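Local coordinates for succinoglycan biosynthesis protein (Bacillus cereus ATCC 14579, PDB 3B55), which is of unknown function but binds a calcium ion and, as an erythromycin esterase-like protein, is probably a hydrolase, at residues Asn63-Leu68 with Lys94-Lys99; Leu80-His85 with Ile302-Asn307. The protein carries 1 engineered substitution. All blocks are in the same frame, centred on the assembly; numbering follows the deposited sequence.

Contact 1: residues Asn63-Leu68 with Lys94-Lys99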
loop_
_atom_site.group_PDB
_atom_site.type_symbol
_atom_site.label_atom_id
_atom_site.label_comp_id
_atom_site.label_asym_id
_atom_site.label_seq_id
_atom_site.Cartn_x
_atom_site.Cartn_y
_atom_site.Cartn_z
ATOM N N ASN A 63 10.612 22.270 -0.174
ATOM C CA ASN A 63 9.824 23.496 -0.110
ATOM C C ASN A 63 8.541 23.555 -0.923
ATOM O O ASN A 63 7.573 24.169 -0.484
ATOM C CB ASN A 63 10.697 24.698 -0.468
ATOM C CG ASN A 63 11.516 25.182 0.710
ATOM O OD1 ASN A 63 12.441 25.985 0.555
ATOM N ND2 ASN A 63 11.170 24.708 1.901
ATOM N N ASP A 64 8.514 22.929 -2.096
ATOM C CA ASP A 64 7.305 22.969 -2.907
ATOM C C ASP A 64 6.176 22.133 -2.309
ATOM O O ASP A 64 5.031 22.238 -2.741
ATOM C CB ASP A 64 7.597 22.513 -4.345
ATOM C CG ASP A 64 8.311 21.171 -4.407
ATOM O OD1 ASP A 64 8.597 20.588 -3.339
ATOM O OD2 ASP A 64 8.584 20.693 -5.528
ATOM N N LEU A 65 6.498 21.321 -1.305
ATOM C CA LEU A 65 5.499 20.470 -0.654
ATOM C C LEU A 65 4.845 21.111 0.576
ATOM O O LEU A 65 3.949 20.529 1.188
ATOM C CB LEU A 65 6.130 19.120 -0.271
ATOM C CG LEU A 65 6.331 18.155 -1.453
ATOM C CD1 LEU A 65 7.075 16.914 -1.014
ATOM C CD2 LEU A 65 4.978 17.774 -2.032
ATOM N N LYS A 66 5.288 22.315 0.923
ATOM C CA LYS A 66 4.755 23.032 2.077
ATOM C C LYS A 66 3.231 23.157 2.099
ATOM O O LYS A 66 2.622 23.103 3.166
ATOM C CB LYS A 66 5.386 24.422 2.160
ATOM C CG LYS A 66 6.878 24.386 2.444
ATOM C CD LYS A 66 7.176 24.721 3.891
ATOM C CE LYS A 66 7.431 26.204 4.056
ATOM N NZ LYS A 66 8.669 26.585 3.326
ATOM N N PRO A 67 2.591 23.350 0.930
ATOM C CA PRO A 67 1.124 23.474 0.901
ATOM C C PRO A 67 0.419 22.220 1.419
ATOM O O PRO A 67 -0.774 22.234 1.720
ATOM C CB PRO A 67 0.830 23.731 -0.575
ATOM C CG PRO A 67 2.051 24.505 -1.018
ATOM C CD PRO A 67 3.170 23.714 -0.376
ATOM N N LEU A 68 1.175 21.138 1.539
ATOM C CA LEU A 68 0.630 19.868 2.001
ATOM C C LEU A 68 0.385 19.871 3.513
ATOM O O LEU A 68 -0.500 19.171 4.008
ATOM C CB LEU A 68 1.592 18.742 1.618
ATOM C CG LEU A 68 1.061 17.337 1.358
ATOM C CD1 LEU A 68 -0.135 17.372 0.402
ATOM C CD2 LEU A 68 2.189 16.512 0.768
ATOM N N LYS A 94 6.607 9.992 -4.779
ATOM C CA LYS A 94 6.011 9.463 -3.558
ATOM C C LYS A 94 7.075 9.434 -2.463
ATOM O O LYS A 94 6.775 9.574 -1.277
ATOM C CB LYS A 94 5.457 8.060 -3.804
ATOM C CG LYS A 94 4.081 8.061 -4.453
ATOM C CD LYS A 94 3.529 6.649 -4.567
ATOM C CE LYS A 94 3.427 5.978 -3.202
ATOM N NZ LYS A 94 2.910 4.588 -3.342
ATOM N N HIS A 95 8.321 9.255 -2.885
ATOM C CA HIS A 95 9.453 9.228 -1.974
ATOM C C HIS A 95 9.570 10.623 -1.345
ATOM O O HIS A 95 9.721 10.762 -0.130
ATOM C CB HIS A 95 10.715 8.855 -2.767
ATOM C CG HIS A 95 11.974 8.813 -1.953
ATOM N ND1 HIS A 95 13.156 8.309 -2.454
ATOM C CD2 HIS A 95 12.254 9.255 -0.705
ATOM C CE1 HIS A 95 14.112 8.447 -1.552
ATOM N NE2 HIS A 95 13.591 9.019 -0.482
ATOM N N ARG A 96 9.481 11.651 -2.180
ATOM C CA ARG A 96 9.575 13.025 -1.705
ATOM C C ARG A 96 8.492 13.359 -0.679
ATOM O O ARG A 96 8.746 14.068 0.296
ATOM C CB ARG A 96 9.460 13.997 -2.873
ATOM C CG ARG A 96 10.514 13.836 -3.963
ATOM C CD ARG A 96 10.484 15.060 -4.858
ATOM N NE ARG A 96 10.765 16.257 -4.067
ATOM C CZ ARG A 96 10.139 17.419 -4.211
ATOM N NH1 ARG A 96 9.184 17.553 -5.126
ATOM N NH2 ARG A 96 10.458 18.443 -3.430
ATOM N N ILE A 97 7.282 12.862 -0.916
ATOM C CA ILE A 97 6.162 13.111 -0.019
ATOM C C ILE A 97 6.374 12.438 1.332
ATOM O O ILE A 97 6.137 13.045 2.380
ATOM C CB ILE A 97 4.837 12.616 -0.646
ATOM C CG1 ILE A 97 4.599 13.360 -1.967
ATOM C CG2 ILE A 97 3.685 12.836 0.317
ATOM C CD1 ILE A 97 3.419 12.867 -2.753
ATOM N N VAL A 98 6.810 11.184 1.308
ATOM C CA VAL A 98 7.081 10.475 2.551
ATOM C C VAL A 98 8.068 11.321 3.343
ATOM O O VAL A 98 7.871 11.572 4.529
ATOM C CB VAL A 98 7.703 9.088 2.282
ATOM C CG1 VAL A 98 8.080 8.421 3.594
ATOM C CG2 VAL A 98 6.714 8.223 1.516
ATOM N N LYS A 99 9.127 11.758 2.662
ATOM C CA LYS A 99 10.164 12.594 3.259
ATOM C C LYS A 99 9.549 13.799 3.957
ATOM O O LYS A 99 9.898 14.120 5.088
ATOM C CB LYS A 99 11.112 13.113 2.183
ATOM C CG LYS A 99 12.377 12.313 1.978
ATOM C CD LYS A 99 13.327 13.125 1.116
ATOM C CE LYS A 99 14.730 12.568 1.138
ATOM N NZ LYS A 99 15.658 13.457 0.392
#
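Asp64 OD2 takes two partners, Arg96 NH1 at 3.2 Å and the backbone N of Lys54. Its partner oxygen, Asp64 OD1, receives the shorter bond, 2.8 Å from Arg96 NH2, through its syn lone pair. The guanidinium therefore meets the carboxylate end-on, NH1 and NH2 each taking one oxygen and both oxygens staying close to the guanidinium plane. The two flat groups are nevertheless twisted 43° against each other, so the salt bridge is bidentate but not coplanar. Arg96 reaches this position by a bend at chi3 (60°), which turns the tip of the chain toward the acid. Two bonds, one to each oxygen, should restrict rotation of both groups. Arg96 lies on helix 88-104, the helical connection of a beta-alpha-beta crossover between the parallel strands 77-82 and 109-112 of the mixed central sheet; residues 63-68 belong to the chain that leads from edge strand 51-53 to helix 68-72. Beside the salt bridge, Leu65 turns its CD1 methyl over one face of the guanidinium and down onto the helix backbone, 3.6 Å from Arg96 O and 4.0 Å from Ile97 CA. Its other methyl, CD2, stands more loosely against Ile97 CG1 at 4.4 Å. A type I turn from Leu65 to Leu68, with Leu68 N bonded to Leu65 O, brings a second leucine to the same helix. Leu68 crosses Ile97 at about a right angle, branch tip to branch, with Leu68 CD2 4.0 Å from Ile97 CG2. Beyond it, Phe384 of the neighbouring strand 382-386 touches Leu68 as well.

Contact 2: residues Leu80-His85 with Ile302-Asn307. With CA (calcium ion), chain B.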
loop_
_atom_site.group_PDB
_atom_site.type_symbol
_atom_site.label_atom_id
_atom_site.label_comp_id
_atom_site.label_asym_id
_atom_site.label_seq_id
_atom_site.Cartn_x
_atom_site.Cartn_y
_atom_site.Cartn_z
ATOM N N LEU A 80 -1.148 6.945 0.246
ATOM C CA LEU A 80 -0.353 7.541 -0.824
ATOM C C LEU A 80 -0.323 6.549 -1.978
ATOM O O LEU A 80 0.499 5.632 -2.006
ATOM C CB LEU A 80 1.060 7.845 -0.301
ATOM C CG LEU A 80 2.040 8.683 -1.130
ATOM C CD1 LEU A 80 1.386 10.003 -1.541
ATOM C CD2 LEU A 80 3.314 8.949 -0.295
ATOM N N GLY A 81 -1.221 6.743 -2.940
ATOM C CA GLY A 81 -1.290 5.812 -4.055
ATOM C C GLY A 81 -0.430 6.079 -5.267
ATOM O O GLY A 81 -0.016 7.206 -5.520
ATOM N N GLU A 82 -0.145 5.017 -6.013
ATOM C CA GLU A 82 0.652 5.133 -7.233
ATOM C C GLU A 82 -0.231 4.734 -8.401
ATOM O O GLU A 82 -0.843 3.671 -8.382
ATOM C CB GLU A 82 1.918 4.257 -7.159
ATOM C CG GLU A 82 1.740 2.914 -6.472
ATOM C CD GLU A 82 3.073 2.340 -5.997
ATOM O OE1 GLU A 82 3.800 3.046 -5.256
ATOM O OE2 GLU A 82 3.404 1.191 -6.357
ATOM N N ALA A 83 -0.324 5.606 -9.400
ATOM C CA ALA A 83 -1.162 5.332 -10.562
ATOM C C ALA A 83 -0.812 3.987 -11.176
ATOM O O ALA A 83 -1.665 3.326 -11.750
ATOM C CB ALA A 83 -1.016 6.449 -11.602
ATOM N N THR A 84 0.445 3.593 -11.037
ATOM C CA THR A 84 0.941 2.329 -11.568
ATOM C C THR A 84 2.177 1.887 -10.796
ATOM O O THR A 84 2.871 2.717 -10.208
ATOM C CB THR A 84 1.357 2.454 -13.042
ATOM O OG1 THR A 84 2.038 1.262 -13.440
ATOM C CG2 THR A 84 2.307 3.647 -13.240
ATOM N N HIS A 85 2.459 0.587 -10.816
ATOM C CA HIS A 85 3.634 0.064 -10.128
ATOM C C HIS A 85 4.879 0.068 -11.002
ATOM O O HIS A 85 5.923 -0.430 -10.584
ATOM C CB HIS A 85 3.408 -1.369 -9.667
ATOM C CG HIS A 85 2.435 -1.491 -8.548
ATOM N ND1 HIS A 85 2.343 -0.553 -7.542
ATOM C CD2 HIS A 85 1.555 -2.466 -8.235
ATOM C CE1 HIS A 85 1.452 -0.948 -6.654
ATOM N NE2 HIS A 85 0.961 -2.106 -7.051
ATOM N N ILE A 302 1.716 6.048 7.116
ATOM C CA ILE A 302 1.625 6.339 5.686
ATOM C C ILE A 302 1.374 5.031 4.938
ATOM O O ILE A 302 2.217 4.143 4.951
ATOM C CB ILE A 302 2.938 6.932 5.131
ATOM C CG1 ILE A 302 3.273 8.237 5.850
ATOM C CG2 ILE A 302 2.803 7.180 3.643
ATOM C CD1 ILE A 302 4.551 8.878 5.372
ATOM N N VAL A 303 0.226 4.913 4.283
ATOM C CA VAL A 303 -0.083 3.694 3.545
ATOM C C VAL A 303 0.313 3.883 2.085
ATOM O O VAL A 303 -0.361 4.568 1.324
ATOM C CB VAL A 303 -1.579 3.351 3.640
ATOM C CG1 VAL A 303 -1.860 2.050 2.898
ATOM C CG2 VAL A 303 -1.980 3.235 5.101
ATOM N N TRP A 304 1.426 3.263 1.721
ATOM C CA TRP A 304 1.981 3.327 0.384
ATOM C C TRP A 304 1.552 2.104 -0.422
ATOM O O TRP A 304 1.933 0.969 -0.104
ATOM C CB TRP A 304 3.506 3.399 0.515
ATOM C CG TRP A 304 4.298 3.233 -0.738
ATOM C CD1 TRP A 304 4.276 2.170 -1.598
ATOM C CD2 TRP A 304 5.323 4.112 -1.215
ATOM N NE1 TRP A 304 5.229 2.329 -2.571
ATOM C CE2 TRP A 304 5.888 3.512 -2.361
ATOM C CE3 TRP A 304 5.822 5.346 -0.782
ATOM C CZ2 TRP A 304 6.930 4.106 -3.083
ATOM C CZ3 TRP A 304 6.864 5.938 -1.503
ATOM C CH2 TRP A 304 7.405 5.315 -2.638
ATOM N N GLY A 305 0.763 2.350 -1.467
ATOM C CA GLY A 305 0.289 1.277 -2.325
ATOM C C GLY A 305 -0.321 1.792 -3.624
ATOM O O GLY A 305 -0.196 2.968 -3.957
ATOM N N HIS A 306 -0.979 0.909 -4.363
ATOM C CA HIS A 306 -1.603 1.264 -5.638
ATOM C C HIS A 306 -2.824 2.171 -5.414
ATOM O O HIS A 306 -3.486 2.091 -4.369
ATOM C CB HIS A 306 -2.016 -0.030 -6.362
ATOM C CG HIS A 306 -2.452 0.168 -7.780
ATOM N ND1 HIS A 306 -3.657 0.749 -8.114
ATOM C CD2 HIS A 306 -1.851 -0.152 -8.950
ATOM C CE1 HIS A 306 -3.779 0.778 -9.429
ATOM N NE2 HIS A 306 -2.695 0.238 -9.961
ATOM N N ASN A 307 -3.109 3.048 -6.379
ATOM C CA ASN A 307 -4.264 3.951 -6.288
ATOM C C ASN A 307 -5.535 3.195 -5.913
ATOM O O ASN A 307 -6.366 3.687 -5.145
ATOM C CB ASN A 307 -4.509 4.664 -7.628
ATOM C CG ASN A 307 -3.690 5.939 -7.783
ATOM O OD1 ASN A 307 -3.720 6.581 -8.833
ATOM N ND2 ASN A 307 -2.971 6.319 -6.737
HETATM CA CA CA B . -0.549 -3.805 -6.345
#
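Leu80 N bonds to Val303 O, 2.7 Å away and nearly straight, in the middle of the parallel pairing of strands 77-82 and 301-306. Packing is tight at Gly81, whose CA-H points at Gly305 O from 3.0 Å and where a side chain would run into the Asn307 amide, its ND2 standing against Gly81 C. The Gly305 carbonyl also accepts Glu82 N at 2.9 Å, though the N-H is bent to 132°. Next, Asn307 N donates to Glu82 O, 3.1 Å away, from well above the carbonyl plane; that oxygen also lies over the centre of the His306 ring. The edge of His306 is turned into a face of His85, an edge-to-face pair with planes at 83° and centroids 5.2 Å apart. Glu82 CG stands between its own N and carbonyl carbon (chi1 38°), and the extended chain beyond lets OE2 accept His85 ND1 in a bond whose modelled length is doubtfully short. The far side of the His85 ring, NE2, binds calcium at 2.4 Å. His306 is an N-cap, its ND1 accepting Gly308 N, and its NE2 bonds Gly407 O. The sheet face carrying Leu80 and Trp304 is looser, although just as buried: Leu80 CD2 touches Ile302 CG2 at 4.3 Å and Trp304 CE3 at 4.4 Å, with helix 88-104 packed over Leu80 and Trp304. Glu113, the second protein ligand of the calcium, also accepts His306 N, completing a metal site at the C-terminal ends of parallel strands, the usual place for a site in an alpha/beta fold.

Contacts 1 and 2 lie 15 Å apart, centre to centre, and are joined by helix 88-104, which follows strand 77-82 in the chain. Lys94, two residues before Arg96 on the same helix, sends its amine into contact 2: Lys94 NZ makes a salt bridge of 2.6 Å to Glu82 OE1 and a hydrogen bond of 2.9 Å to Leu80 O, and lies against Trp304 in a cation-pi contact. Glu82 thus stands between Lys94 and the calcium ligand His85, a second-shell residue whose own partner is the lysine. Ile97 continues the apolar packing onto Leu80, while the salt bridge in 63-68/94-99 stays remote from the metal, Arg96 CZ being 23.9 Å from the calcium ion.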